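Alpha-rhamnosidase (Dictyoglomus thermophilum, PDB 6I60) probably hydrolyses alpha-L-rhamnosides, releasing their terminal non-reducing alpha-L-rhamnose residues. Local coordinates at residues K190-Y195 against D233-I238; Y205-R210 against G241-G246; G542-V547 against K590-F595. One frame throughout, in Å; residues are numbered along the deposited sequence.

Contact 1: residues K190-Y195 against D233-I238; sequences KRARVY and DVSKNI
A192 packs against V234 and S235 at the point where two antiparallel strands of a beta-sandwich, 189-199 and 226-233, part company. The last bridge is the non-hydrogen-bonded pair R193 with D233; beyond it the second strand turns off into a loop. The backbone of A192 follows this departure with two bonds of different kinds. Its carbonyl O still takes a main-chain N-H, that of V234 N at 3.2 Å, whereas its N-H is directed to a side chain, S235 OG, at 2.8 Å. The serine hydroxyl in turn donates to D233 OD1, met nearly along its C-O axis. With CG anti to its N (chi1 162°), the D233 carboxylate places OD1 where it meets both S235 OG and R193 NH1, and a weak bond from S235 N to the same OD1 is consistent with an Asx turn. Beside these polar groups, A192 CB meets V234 CG2 at 3.7 Å and I238 CG1 at 3.8 Å, and V234 CG2 also touches V194 CG2, the two valines crossing at about a right angle. V194 reaches on to L204 of the facing strand 201-206, so this side belongs to the sandwich interior. On the other face R193 bends at chi2 (-63°), folding its guanidinium back between D233 CB over one face and R191 CD over the other. NH1 makes a salt bridge with D233 OD1, while NH2 pairs with E136, which also bridges to R191, whose NH2 donates to C110 O. R193 NH1 further donates to A192 O, 3.0 Å away, reaching that oxygen from the face of the carbonyl opposite to V234 N.

Contact 2: residues Y205-R210 against G241-G246; sequences YINGER and GKNAIG
A tight beta-hairpin built on a type I' turn, I206 to E209, lies here against strand 242-250 in one of the sheets of the beta-sandwich. N207 and G208 occupy the two central turn positions, both with positive phi, and the hairpin closes through I206 N to E209 O and E209 N to I206 O. Across the contact Y205 and G246 form an antiparallel hydrogen-bonded pair, with each backbone N bonded to the carbonyl O of the other; Y205 N approaches G246 O in the carbonyl plane. The neighbouring non-hydrogen-bonded pair is I206 with I245, whose side chains share a face of the sheet and meet obliquely, I206 CG1 lying 3.6 Å from I245 CG2. I245 extends this apolar patch to F183 on the next strand, 171-184. Further along, N207 has already entered the turn, yet it keeps the ladder going. Its backbone N donates to A244 O at 2.8 Å, and its side chain supplies the acceptor that a strand backbone would otherwise provide: OD1 takes A244 N at 3.0 Å, the donor standing 38° out of the amide plane. CG lies beside the backbone N (chi1 -67°), which folds the amide back over strand 242-250. There it crosses the N243 amide, the two planes 88° apart, while ND2 is directed to N237 O in a nearby loop. One asparagine thus satisfies both the N-H and the C=O of A244 and still has its amide N-H for a third segment, tying turn, strand and loop together without any charged group.

Contact 3: residues G542-V547 against K590-F595; sequences GSLSDV and KKYVEF
S543 OG lies over one face of the F595 ring, offset toward the rim and 3.1 Å from CZ. The neighbouring carbonyl, G542 O, comes in at the edge of the Y592 ring, 3.5 Å from CD1, and L544 CD1 meets the same CD1 at 4.1 Å, the two side chains crossing at about a right angle. Both aromatic groups have CG anti to the backbone N (chi1 169° for Y592, 171° for F595); F595 sets out toward the loop from helix 586-599, while in Y592 the torsion puts the ring edge beside G542 O. That helix belongs to the six-hairpin glycosidase domain, an (alpha/alpha)6 barrel. No hydrogen bond joins the two segments; G542 instead lies flush on the helix backbone, its CA 3.5 Å from K591 O in a CH...O contact, where a side chain would clash with that oxygen. With an alanine at F595, S543 OG would probably lose the ring face beneath it, and P556, which the phenylalanine also touches, would be left beside a gap. Farther out, S562 of helix 559-562 touches both L544 and Y592, D637 touches Y592, and N541 OD1 accepts a hydrogen bond from S543 N.

How the contacts relate
Contacts 1 and 2 belong to the same domain and interlock: their segments alternate along the chain, their centres lie 11 Å apart, and N237 O of contact 1 is 2.8 Å from N207 ND2 of contact 2, a probable hydrogen bond. I206, from the sheet of contact 2, packs on V194 and V234 of contact 1, so the two contacts share a sandwich interior. Contact 1 is partly buried, with charged groups on its outer face; contact 2 is buried and relies on neutral backbone and amide bonds. Contact 3, also buried, lies in the helical domain, its centre 43 and 47 Å from theirs, and has no hydrogen bond between its two segments, which meet through ring and CH...O contacts.

Contact 1: residues K190-Y195 against D233-I238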
ATOM      1  N   LYS A 190     -13.854  -9.253 -33.124  1.00 82.77           N
ATOM      2  CA  LYS A 190     -14.497  -8.108 -32.495  1.00 80.71           C
ATOM      3  C   LYS A 190     -13.780  -7.676 -31.224  1.00 84.10           C
ATOM      4  O   LYS A 190     -13.612  -6.477 -30.986  1.00 83.03           O
ATOM      5  CB  LYS A 190     -15.960  -8.431 -32.179  1.00 80.86           C
ATOM      6  CG  LYS A 190     -16.807  -7.224 -31.810  1.00 79.31           C
ATOM      7  CD  LYS A 190     -18.289  -7.515 -31.990  1.00 80.83           C
ATOM      8  CE  LYS A 190     -18.889  -8.128 -30.734  1.00 83.53           C
ATOM      9  NZ  LYS A 190     -20.172  -8.837 -31.012  1.00 83.58           N
ATOM     10  N   ARG A 191     -13.345  -8.637 -30.410  1.00 82.07           N
ATOM     11  CA  ARG A 191     -12.574  -8.365 -29.206  1.00 75.60           C
ATOM     12  C   ARG A 191     -11.860  -9.646 -28.799  1.00 76.78           C
ATOM     13  O   ARG A 191     -12.252 -10.747 -29.193  1.00 78.78           O
ATOM     14  CB  ARG A 191     -13.461  -7.855 -28.066  1.00 70.65           C
ATOM     15  CG  ARG A 191     -14.270  -8.944 -27.386  1.00 77.33           C
ATOM     16  CD  ARG A 191     -14.773  -8.496 -26.028  1.00 76.11           C
ATOM     17  NE  ARG A 191     -15.936  -9.269 -25.603  1.00 80.74           N
ATOM     18  CZ  ARG A 191     -16.235  -9.538 -24.337  1.00 76.25           C
ATOM     19  NH1 ARG A 191     -15.454  -9.094 -23.361  1.00 68.95           N
ATOM     20  NH2 ARG A 191     -17.315 -10.249 -24.046  1.00 75.76           N
ATOM     21  N   ALA A 192     -10.803  -9.486 -28.005  1.00 76.17           N
ATOM     22  CA  ALA A 192     -10.028 -10.620 -27.523  1.00 73.53           C
ATOM     23  C   ALA A 192      -9.638 -10.389 -26.073  1.00 65.27           C
ATOM     24  O   ALA A 192      -9.241  -9.283 -25.696  1.00 71.18           O
ATOM     25  CB  ALA A 192      -8.772 -10.849 -28.374  1.00 69.30           C
ATOM     26  N   ARG A 193      -9.755 -11.438 -25.265  1.00 65.98           N
ATOM     27  CA  ARG A 193      -9.412 -11.382 -23.854  1.00 64.26           C
ATOM     28  C   ARG A 193      -8.565 -12.590 -23.486  1.00 69.72           C
ATOM     29  O   ARG A 193      -8.675 -13.658 -24.096  1.00 74.66           O
ATOM     30  CB  ARG A 193     -10.662 -11.333 -22.971  1.00 64.83           C
ATOM     31  CG  ARG A 193     -11.498 -10.081 -23.156  1.00 68.86           C
ATOM     32  CD  ARG A 193     -10.723  -8.841 -22.750  1.00 66.75           C
ATOM     33  NE  ARG A 193     -11.568  -7.652 -22.739  1.00 63.46           N
ATOM     34  CZ  ARG A 193     -11.741  -6.852 -23.785  1.00 63.60           C
ATOM     35  NH1 ARG A 193     -11.126  -7.114 -24.930  1.00 67.18           N
ATOM     36  NH2 ARG A 193     -12.529  -5.790 -23.686  1.00 66.59           N
ATOM     37  N   VAL A 194      -7.720 -12.410 -22.474  1.00 72.14           N
ATOM     38  CA  VAL A 194      -6.767 -13.427 -22.043  1.00 67.30           C
ATOM     39  C   VAL A 194      -6.766 -13.445 -20.521  1.00 58.76           C
ATOM     40  O   VAL A 194      -6.487 -12.423 -19.888  1.00 54.78           O
ATOM     41  CB  VAL A 194      -5.355 -13.154 -22.592  1.00 60.29           C
ATOM     42  CG1 VAL A 194      -4.298 -13.732 -21.682  1.00 62.49           C
ATOM     43  CG2 VAL A 194      -5.214 -13.730 -23.988  1.00 71.64           C
ATOM     44  N   TYR A 195      -7.094 -14.595 -19.935  1.00 62.46           N
ATOM     45  CA  TYR A 195      -7.242 -14.740 -18.487  1.00 59.88           C
ATOM     46  C   TYR A 195      -6.192 -15.735 -18.007  1.00 57.98           C
ATOM     47  O   TYR A 195      -6.395 -16.950 -18.089  1.00 53.72           O
ATOM     48  CB  TYR A 195      -8.654 -15.194 -18.119  1.00 58.77           C
ATOM     49  CG  TYR A 195      -9.762 -14.428 -18.815  1.00 59.20           C
ATOM     50  CD1 TYR A 195     -10.147 -14.745 -20.112  1.00 63.94           C
ATOM     51  CD2 TYR A 195     -10.429 -13.395 -18.170  1.00 62.20           C
ATOM     52  CE1 TYR A 195     -11.158 -14.049 -20.750  1.00 68.34           C
ATOM     53  CE2 TYR A 195     -11.446 -12.696 -18.800  1.00 62.11           C
ATOM     54  CZ  TYR A 195     -11.804 -13.025 -20.089  1.00 63.52           C
ATOM     55  OH  TYR A 195     -12.812 -12.328 -20.715  1.00 57.64           O
ATOM     56  N   ASP A 233      -6.371  -7.289 -22.391  1.00 68.17           N
ATOM     57  CA  ASP A 233      -7.045  -6.979 -23.646  1.00 68.31           C
ATOM     58  C   ASP A 233      -6.038  -7.162 -24.774  1.00 59.23           C
ATOM     59  O   ASP A 233      -5.121  -6.350 -24.935  1.00 60.37           O
ATOM     60  CB  ASP A 233      -7.610  -5.560 -23.628  1.00 72.96           C
ATOM     61  CG  ASP A 233      -7.924  -5.040 -25.019  1.00 77.75           C
ATOM     62  OD1 ASP A 233      -8.560  -5.774 -25.805  1.00 79.03           O
ATOM     63  OD2 ASP A 233      -7.533  -3.895 -25.328  1.00 79.34           O
ATOM     64  N   VAL A 234      -6.206  -8.229 -25.549  1.00 63.46           N
ATOM     65  CA  VAL A 234      -5.273  -8.552 -26.622  1.00 72.71           C
ATOM     66  C   VAL A 234      -5.998  -8.492 -27.958  1.00 70.62           C
ATOM     67  O   VAL A 234      -5.671  -9.239 -28.887  1.00 72.00           O
ATOM     68  CB  VAL A 234      -4.630  -9.933 -26.401  1.00 67.92           C
ATOM     69  CG1 VAL A 234      -3.739  -9.904 -25.173  1.00 64.62           C
ATOM     70  CG2 VAL A 234      -5.704 -11.003 -26.260  1.00 65.13           C
ATOM     71  N   SER A 235      -6.986  -7.601 -28.061  1.00 69.05           N
ATOM     72  CA  SER A 235      -7.737  -7.462 -29.304  1.00 65.69           C
ATOM     73  C   SER A 235      -6.816  -7.091 -30.460  1.00 74.21           C
ATOM     74  O   SER A 235      -6.681  -7.843 -31.432  1.00 79.23           O
ATOM     75  CB  SER A 235      -8.841  -6.418 -29.134  1.00 67.60           C
ATOM     76  OG  SER A 235      -9.797  -6.844 -28.182  1.00 66.56           O
ATOM     77  N   LYS A 236      -6.148  -5.942 -30.359  1.00 77.80           N
ATOM     78  CA  LYS A 236      -5.284  -5.476 -31.437  1.00 74.89           C
ATOM     79  C   LYS A 236      -3.943  -6.198 -31.419  1.00 72.52           C
ATOM     80  O   LYS A 236      -2.900  -5.592 -31.682  1.00 71.94           O
ATOM     81  CB  LYS A 236      -5.071  -3.962 -31.336  1.00 80.33           C
ATOM     82  CG  LYS A 236      -6.324  -3.128 -31.583  1.00 85.65           C
ATOM     83  CD  LYS A 236      -7.177  -3.707 -32.702  1.00 84.38           C
ATOM     84  CE  LYS A 236      -7.522  -2.648 -33.737  1.00 79.72           C
ATOM     85  NZ  LYS A 236      -7.495  -3.198 -35.121  1.00 70.57           N
ATOM     86  N   ASN A 237      -3.964  -7.494 -31.106  1.00 75.78           N
ATOM     87  CA  ASN A 237      -2.760  -8.314 -31.134  1.00 72.91           C
ATOM     88  C   ASN A 237      -2.992  -9.650 -31.829  1.00 70.80           C
ATOM     89  O   ASN A 237      -2.099 -10.506 -31.799  1.00 74.93           O
ATOM     90  CB  ASN A 237      -2.241  -8.570 -29.710  1.00 73.88           C
ATOM     91  CG  ASN A 237      -1.518  -7.376 -29.124  1.00 74.14           C
ATOM     92  OD1 ASN A 237      -1.775  -6.979 -27.989  1.00 68.29           O
ATOM     93  ND2 ASN A 237      -0.598  -6.803 -29.894  1.00 80.33           N
ATOM     94  N   ILE A 238      -4.146  -9.849 -32.463  1.00 71.71           N
ATOM     95  CA  ILE A 238      -4.558 -11.181 -32.892  1.00 75.66           C
ATOM     96  C   ILE A 238      -3.994 -11.572 -34.259  1.00 78.86           C
ATOM     97  O   ILE A 238      -3.737 -12.757 -34.497  1.00 85.35           O
ATOM     98  CB  ILE A 238      -6.097 -11.262 -32.868  1.00 73.10           C
ATOM     99  CG1 ILE A 238      -6.591 -11.422 -31.429  1.00 79.16           C
ATOM    100  CG2 ILE A 238      -6.620 -12.408 -33.729  1.00 70.69           C
ATOM    101  CD1 ILE A 238      -5.831 -12.465 -30.632  1.00 68.32           C
TER

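Contact 2: residues Y205-R210 against G241-G246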
ATOM      1  N   TYR A 205       3.206 -13.324 -23.854  1.00 64.11           N
ATOM      2  CA  TYR A 205       3.538 -12.850 -25.188  1.00 64.39           C
ATOM      3  C   TYR A 205       2.512 -13.374 -26.181  1.00 68.47           C
ATOM      4  O   TYR A 205       2.052 -14.514 -26.065  1.00 70.03           O
ATOM      5  CB  TYR A 205       4.944 -13.295 -25.612  1.00 59.85           C
ATOM      6  CG  TYR A 205       6.057 -12.650 -24.820  1.00 64.66           C
ATOM      7  CD1 TYR A 205       6.597 -11.432 -25.210  1.00 60.44           C
ATOM      8  CD2 TYR A 205       6.569 -13.261 -23.683  1.00 58.76           C
ATOM      9  CE1 TYR A 205       7.614 -10.838 -24.489  1.00 53.70           C
ATOM     10  CE2 TYR A 205       7.587 -12.674 -22.957  1.00 63.32           C
ATOM     11  CZ  TYR A 205       8.106 -11.463 -23.364  1.00 55.68           C
ATOM     12  OH  TYR A 205       9.119 -10.874 -22.643  1.00 58.89           O
ATOM     13  N   ILE A 206       2.154 -12.537 -27.154  1.00 68.00           N
ATOM     14  CA  ILE A 206       1.231 -12.917 -28.218  1.00 69.17           C
ATOM     15  C   ILE A 206       1.802 -12.411 -29.533  1.00 71.75           C
ATOM     16  O   ILE A 206       1.942 -11.197 -29.724  1.00 74.24           O
ATOM     17  CB  ILE A 206      -0.187 -12.359 -27.997  1.00 64.44           C
ATOM     18  CG1 ILE A 206      -0.909 -13.165 -26.918  1.00 64.26           C
ATOM     19  CG2 ILE A 206      -0.977 -12.382 -29.297  1.00 61.45           C
ATOM     20  CD1 ILE A 206      -2.397 -12.911 -26.853  1.00 65.99           C
ATOM     21  N   ASN A 207       2.139 -13.335 -30.435  1.00 63.84           N
ATOM     22  CA  ASN A 207       2.697 -13.007 -31.747  1.00 65.91           C
ATOM     23  C   ASN A 207       3.977 -12.182 -31.634  1.00 70.42           C
ATOM     24  O   ASN A 207       4.293 -11.381 -32.516  1.00 61.03           O
ATOM     25  CB  ASN A 207       1.669 -12.284 -32.623  1.00 71.94           C
ATOM     26  CG  ASN A 207       0.509 -13.179 -33.018  1.00 70.52           C
ATOM     27  OD1 ASN A 207       0.699 -14.343 -33.371  1.00 73.71           O
ATOM     28  ND2 ASN A 207      -0.703 -12.637 -32.960  1.00 67.15           N
ATOM     29  N   GLY A 208       4.721 -12.366 -30.541  1.00 68.87           N
ATOM     30  CA  GLY A 208       6.020 -11.759 -30.368  1.00 65.89           C
ATOM     31  C   GLY A 208       6.049 -10.544 -29.464  1.00 67.94           C
ATOM     32  O   GLY A 208       7.131 -10.160 -29.006  1.00 70.53           O
ATOM     33  N   GLU A 209       4.901  -9.933 -29.194  1.00 63.91           N
ATOM     34  CA  GLU A 209       4.841  -8.706 -28.413  1.00 66.24           C
ATOM     35  C   GLU A 209       4.462  -9.007 -26.969  1.00 69.65           C
ATOM     36  O   GLU A 209       3.601  -9.852 -26.704  1.00 65.59           O
ATOM     37  CB  GLU A 209       3.837  -7.724 -29.019  1.00 68.08           C
ATOM     38  CG  GLU A 209       4.092  -7.399 -30.481  1.00 66.12           C
ATOM     39  CD  GLU A 209       2.816  -7.359 -31.296  1.00 68.73           C
ATOM     40  OE1 GLU A 209       2.626  -6.391 -32.061  1.00 76.51           O
ATOM     41  OE2 GLU A 209       2.002  -8.297 -31.170  1.00 77.00           O
ATOM     42  N   ARG A 210       5.116  -8.315 -26.038  1.00 71.27           N
ATOM     43  CA  ARG A 210       4.746  -8.410 -24.634  1.00 59.12           C
ATOM     44  C   ARG A 210       3.387  -7.759 -24.413  1.00 61.21           C
ATOM     45  O   ARG A 210       3.053  -6.751 -25.042  1.00 61.44           O
ATOM     46  CB  ARG A 210       5.805  -7.746 -23.757  1.00 58.88           C
ATOM     47  CG  ARG A 210       5.899  -8.310 -22.348  1.00 59.27           C
ATOM     48  CD  ARG A 210       6.505  -7.286 -21.405  1.00 61.77           C
ATOM     49  NE  ARG A 210       6.926  -7.864 -20.132  1.00 70.90           N
ATOM     50  CZ  ARG A 210       6.272  -7.699 -18.984  1.00 74.75           C
ATOM     51  NH1 ARG A 210       6.733  -8.254 -17.871  1.00 65.79           N
ATOM     52  NH2 ARG A 210       5.159  -6.977 -18.947  1.00 62.63           N
ATOM     53  N   GLY A 241      -3.687 -14.921 -40.082  1.00 71.37           N
ATOM     54  CA  GLY A 241      -3.512 -16.355 -40.237  1.00 77.11           C
ATOM     55  C   GLY A 241      -3.061 -17.106 -39.000  1.00 72.79           C
ATOM     56  O   GLY A 241      -3.851 -17.339 -38.081  1.00 69.44           O
ATOM     57  N   LYS A 242      -1.795 -17.512 -38.974  1.00 69.51           N
ATOM     58  CA  LYS A 242      -1.270 -18.271 -37.848  1.00 71.78           C
ATOM     59  C   LYS A 242      -1.000 -17.351 -36.665  1.00 80.05           C
ATOM     60  O   LYS A 242      -0.573 -16.204 -36.831  1.00 74.66           O
ATOM     61  CB  LYS A 242       0.009 -19.008 -38.246  1.00 74.13           C
ATOM     62  CG  LYS A 242      -0.166 -20.512 -38.394  1.00 71.22           C
ATOM     63  CD  LYS A 242       1.028 -21.268 -37.831  1.00 77.91           C
ATOM     64  CE  LYS A 242       1.453 -22.400 -38.755  1.00 84.96           C
ATOM     65  NZ  LYS A 242       2.780 -22.964 -38.376  1.00 88.79           N
ATOM     66  N   ASN A 243      -1.262 -17.858 -35.463  1.00 83.35           N
ATOM     67  CA  ASN A 243      -1.076 -17.100 -34.237  1.00 77.05           C
ATOM     68  C   ASN A 243      -0.231 -17.904 -33.262  1.00 77.02           C
ATOM     69  O   ASN A 243      -0.147 -19.132 -33.341  1.00 84.07           O
ATOM     70  CB  ASN A 243      -2.412 -16.745 -33.583  1.00 75.98           C
ATOM     71  CG  ASN A 243      -3.094 -15.581 -34.256  1.00 76.72           C
ATOM     72  OD1 ASN A 243      -2.925 -15.353 -35.454  1.00 77.35           O
ATOM     73  ND2 ASN A 243      -3.872 -14.830 -33.488  1.00 80.06           N
ATOM     74  N   ALA A 244       0.388 -17.190 -32.326  1.00 76.15           N
ATOM     75  CA  ALA A 244       1.237 -17.816 -31.326  1.00 78.16           C
ATOM     76  C   ALA A 244       1.118 -17.049 -30.018  1.00 67.83           C
ATOM     77  O   ALA A 244       1.006 -15.820 -30.018  1.00 71.53           O
ATOM     78  CB  ALA A 244       2.700 -17.864 -31.782  1.00 70.12           C
ATOM     79  N   ILE A 245       1.142 -17.783 -28.911  1.00 60.69           N
ATOM     80  CA  ILE A 245       1.140 -17.192 -27.581  1.00 69.09           C
ATOM     81  C   ILE A 245       2.369 -17.690 -26.832  1.00 72.07           C
ATOM     82  O   ILE A 245       2.860 -18.798 -27.072  1.00 65.48           O
ATOM     83  CB  ILE A 245      -0.154 -17.519 -26.806  1.00 66.74           C
ATOM     84  CG1 ILE A 245      -0.508 -18.993 -26.962  1.00 68.48           C
ATOM     85  CG2 ILE A 245      -1.304 -16.675 -27.315  1.00 68.88           C
ATOM     86  CD1 ILE A 245       0.088 -19.870 -25.909  1.00 72.39           C
ATOM     87  N   GLY A 246       2.866 -16.860 -25.917  1.00 75.69           N
ATOM     88  CA  GLY A 246       4.049 -17.207 -25.156  1.00 70.49           C
ATOM     89  C   GLY A 246       3.940 -16.889 -23.679  1.00 66.09           C
ATOM     90  O   GLY A 246       3.603 -15.762 -23.304  1.00 67.47           O
TER

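Contact 3: residues G542-V547 against K590-F595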
ATOM      1  N   GLY A 542     -10.317 -17.733  15.256  1.00 52.72           N
ATOM      2  CA  GLY A 542     -10.159 -16.301  15.119  1.00 53.81           C
ATOM      3  C   GLY A 542      -8.733 -15.806  15.143  1.00 55.63           C
ATOM      4  O   GLY A 542      -8.521 -14.587  15.126  1.00 51.58           O
ATOM      5  N   SER A 543      -7.752 -16.705  15.175  1.00 57.96           N
ATOM      6  CA  SER A 543      -6.355 -16.307  15.256  1.00 57.31           C
ATOM      7  C   SER A 543      -5.873 -15.729  13.927  1.00 54.92           C
ATOM      8  O   SER A 543      -6.433 -15.990  12.860  1.00 52.79           O
ATOM      9  CB  SER A 543      -5.479 -17.497  15.649  1.00 55.54           C
ATOM     10  OG  SER A 543      -5.264 -17.534  17.048  1.00 59.42           O
ATOM     11  N   LEU A 544      -4.809 -14.935  14.009  1.00 55.71           N
ATOM     12  CA  LEU A 544      -4.184 -14.335  12.841  1.00 51.50           C
ATOM     13  C   LEU A 544      -2.676 -14.512  12.928  1.00 49.15           C
ATOM     14  O   LEU A 544      -2.103 -14.560  14.020  1.00 54.33           O
ATOM     15  CB  LEU A 544      -4.529 -12.845  12.717  1.00 45.54           C
ATOM     16  CG  LEU A 544      -5.996 -12.514  12.442  1.00 46.65           C
ATOM     17  CD1 LEU A 544      -6.242 -11.016  12.534  1.00 49.34           C
ATOM     18  CD2 LEU A 544      -6.399 -13.046  11.083  1.00 44.02           C
ATOM     19  N   SER A 545      -2.038 -14.609  11.767  1.00 52.04           N
ATOM     20  CA  SER A 545      -0.594 -14.764  11.693  1.00 53.37           C
ATOM     21  C   SER A 545       0.095 -13.405  11.760  1.00 52.40           C
ATOM     22  O   SER A 545      -0.458 -12.384  11.345  1.00 45.14           O
ATOM     23  CB  SER A 545      -0.189 -15.488  10.409  1.00 47.73           C
ATOM     24  OG  SER A 545       1.119 -16.022  10.515  1.00 53.70           O
ATOM     25  N   ASP A 546       1.320 -13.406  12.293  1.00 52.63           N
ATOM     26  CA  ASP A 546       2.079 -12.163  12.382  1.00 55.14           C
ATOM     27  C   ASP A 546       2.513 -11.672  11.007  1.00 60.85           C
ATOM     28  O   ASP A 546       2.738 -10.469  10.825  1.00 59.59           O
ATOM     29  CB  ASP A 546       3.290 -12.345  13.295  1.00 53.36           C
ATOM     30  CG  ASP A 546       2.949 -12.146  14.760  1.00 54.91           C
ATOM     31  OD1 ASP A 546       1.973 -11.421  15.050  1.00 55.40           O
ATOM     32  OD2 ASP A 546       3.653 -12.713  15.620  1.00 57.34           O
ATOM     33  N   VAL A 547       2.639 -12.574  10.032  1.00 52.77           N
ATOM     34  CA  VAL A 547       2.894 -12.202   8.647  1.00 52.55           C
ATOM     35  C   VAL A 547       1.738 -12.706   7.789  1.00 54.56           C
ATOM     36  O   VAL A 547       1.240 -13.822   7.984  1.00 46.66           O
ATOM     37  CB  VAL A 547       4.255 -12.731   8.137  1.00 52.43           C
ATOM     38  CG1 VAL A 547       5.331 -12.529   9.188  1.00 54.28           C
ATOM     39  CG2 VAL A 547       4.182 -14.192   7.736  1.00 57.68           C
ATOM     40  N   LYS A 590     -15.357  -9.966  14.797  1.00 54.57           N
ATOM     41  CA  LYS A 590     -15.959 -10.590  15.968  1.00 49.09           C
ATOM     42  C   LYS A 590     -15.222 -11.862  16.361  1.00 52.24           C
ATOM     43  O   LYS A 590     -15.148 -12.196  17.549  1.00 52.26           O
ATOM     44  CB  LYS A 590     -17.434 -10.893  15.700  1.00 53.99           C
ATOM     45  CG  LYS A 590     -18.410  -9.965  16.410  1.00 58.41           C
ATOM     46  CD  LYS A 590     -19.837 -10.492  16.323  1.00 59.48           C
ATOM     47  CE  LYS A 590     -20.359 -10.920  17.691  1.00 68.48           C
ATOM     48  NZ  LYS A 590     -21.781 -11.375  17.639  1.00 68.58           N
ATOM     49  N   LYS A 591     -14.664 -12.576  15.382  1.00 51.15           N
ATOM     50  CA  LYS A 591     -13.968 -13.821  15.682  1.00 52.23           C
ATOM     51  C   LYS A 591     -12.596 -13.564  16.294  1.00 54.16           C
ATOM     52  O   LYS A 591     -12.180 -14.285  17.208  1.00 56.76           O
ATOM     53  CB  LYS A 591     -13.839 -14.670  14.417  1.00 50.01           C
ATOM     54  CG  LYS A 591     -13.815 -16.165  14.684  1.00 51.02           C
ATOM     55  CD  LYS A 591     -13.942 -16.961  13.396  1.00 63.01           C
ATOM     56  CE  LYS A 591     -15.395 -17.272  13.074  1.00 58.93           C
ATOM     57  NZ  LYS A 591     -15.514 -18.421  12.136  1.00 57.73           N
ATOM     58  N   TYR A 592     -11.877 -12.546  15.808  1.00 50.99           N
ATOM     59  CA  TYR A 592     -10.569 -12.247  16.380  1.00 53.06           C
ATOM     60  C   TYR A 592     -10.699 -11.683  17.787  1.00 52.60           C
ATOM     61  O   TYR A 592      -9.944 -12.065  18.689  1.00 55.38           O
ATOM     62  CB  TYR A 592      -9.794 -11.274  15.492  1.00 47.57           C
ATOM     63  CG  TYR A 592      -8.561 -10.734  16.184  1.00 51.68           C
ATOM     64  CD1 TYR A 592      -7.461 -11.550  16.414  1.00 54.23           C
ATOM     65  CD2 TYR A 592      -8.510  -9.422  16.637  1.00 51.19           C
ATOM     66  CE1 TYR A 592      -6.336 -11.070  17.059  1.00 51.79           C
ATOM     67  CE2 TYR A 592      -7.387  -8.932  17.283  1.00 56.38           C
ATOM     68  CZ  TYR A 592      -6.304  -9.762  17.491  1.00 52.86           C
ATOM     69  OH  TYR A 592      -5.184  -9.282  18.133  1.00 53.58           O
ATOM     70  N   VAL A 593     -11.643 -10.759  17.993  1.00 43.92           N
ATOM     71  CA  VAL A 593     -11.885 -10.236  19.333  1.00 46.35           C
ATOM     72  C   VAL A 593     -12.301 -11.358  20.273  1.00 56.51           C
ATOM     73  O   VAL A 593     -11.934 -11.359  21.456  1.00 58.16           O
ATOM     74  CB  VAL A 593     -12.932  -9.107  19.273  1.00 47.70           C
ATOM     75  CG1 VAL A 593     -13.434  -8.752  20.666  1.00 45.52           C
ATOM     76  CG2 VAL A 593     -12.338  -7.886  18.589  1.00 51.47           C
ATOM     77  N   GLU A 594     -13.047 -12.342  19.764  1.00 55.82           N
ATOM     78  CA  GLU A 594     -13.380 -13.513  20.569  1.00 55.29           C
ATOM     79  C   GLU A 594     -12.124 -14.270  20.981  1.00 56.09           C
ATOM     80  O   GLU A 594     -12.037 -14.776  22.107  1.00 59.25           O
ATOM     81  CB  GLU A 594     -14.329 -14.427  19.793  1.00 59.61           C
ATOM     82  CG  GLU A 594     -15.283 -15.220  20.669  1.00 62.42           C
ATOM     83  CD  GLU A 594     -15.998 -14.351  21.686  1.00 76.42           C
ATOM     84  OE1 GLU A 594     -16.104 -14.777  22.857  1.00 79.42           O
ATOM     85  OE2 GLU A 594     -16.453 -13.246  21.315  1.00 69.04           O
ATOM     86  N   PHE A 595     -11.139 -14.359  20.083  1.00 48.73           N
ATOM     87  CA  PHE A 595      -9.892 -15.032  20.427  1.00 52.02           C
ATOM     88  C   PHE A 595      -9.090 -14.228  21.441  1.00 56.97           C
ATOM     89  O   PHE A 595      -8.453 -14.801  22.333  1.00 57.59           O
ATOM     90  CB  PHE A 595      -9.056 -15.284  19.174  1.00 51.26           C
ATOM     91  CG  PHE A 595      -7.671 -15.780  19.470  1.00 58.53           C
ATOM     92  CD1 PHE A 595      -6.579 -14.932  19.374  1.00 59.70           C
ATOM     93  CD2 PHE A 595      -7.461 -17.091  19.863  1.00 54.78           C
ATOM     94  CE1 PHE A 595      -5.305 -15.385  19.656  1.00 50.50           C
ATOM     95  CE2 PHE A 595      -6.188 -17.549  20.145  1.00 57.16           C
ATOM     96  CZ  PHE A 595      -5.109 -16.694  20.043  1.00 46.78           C
TER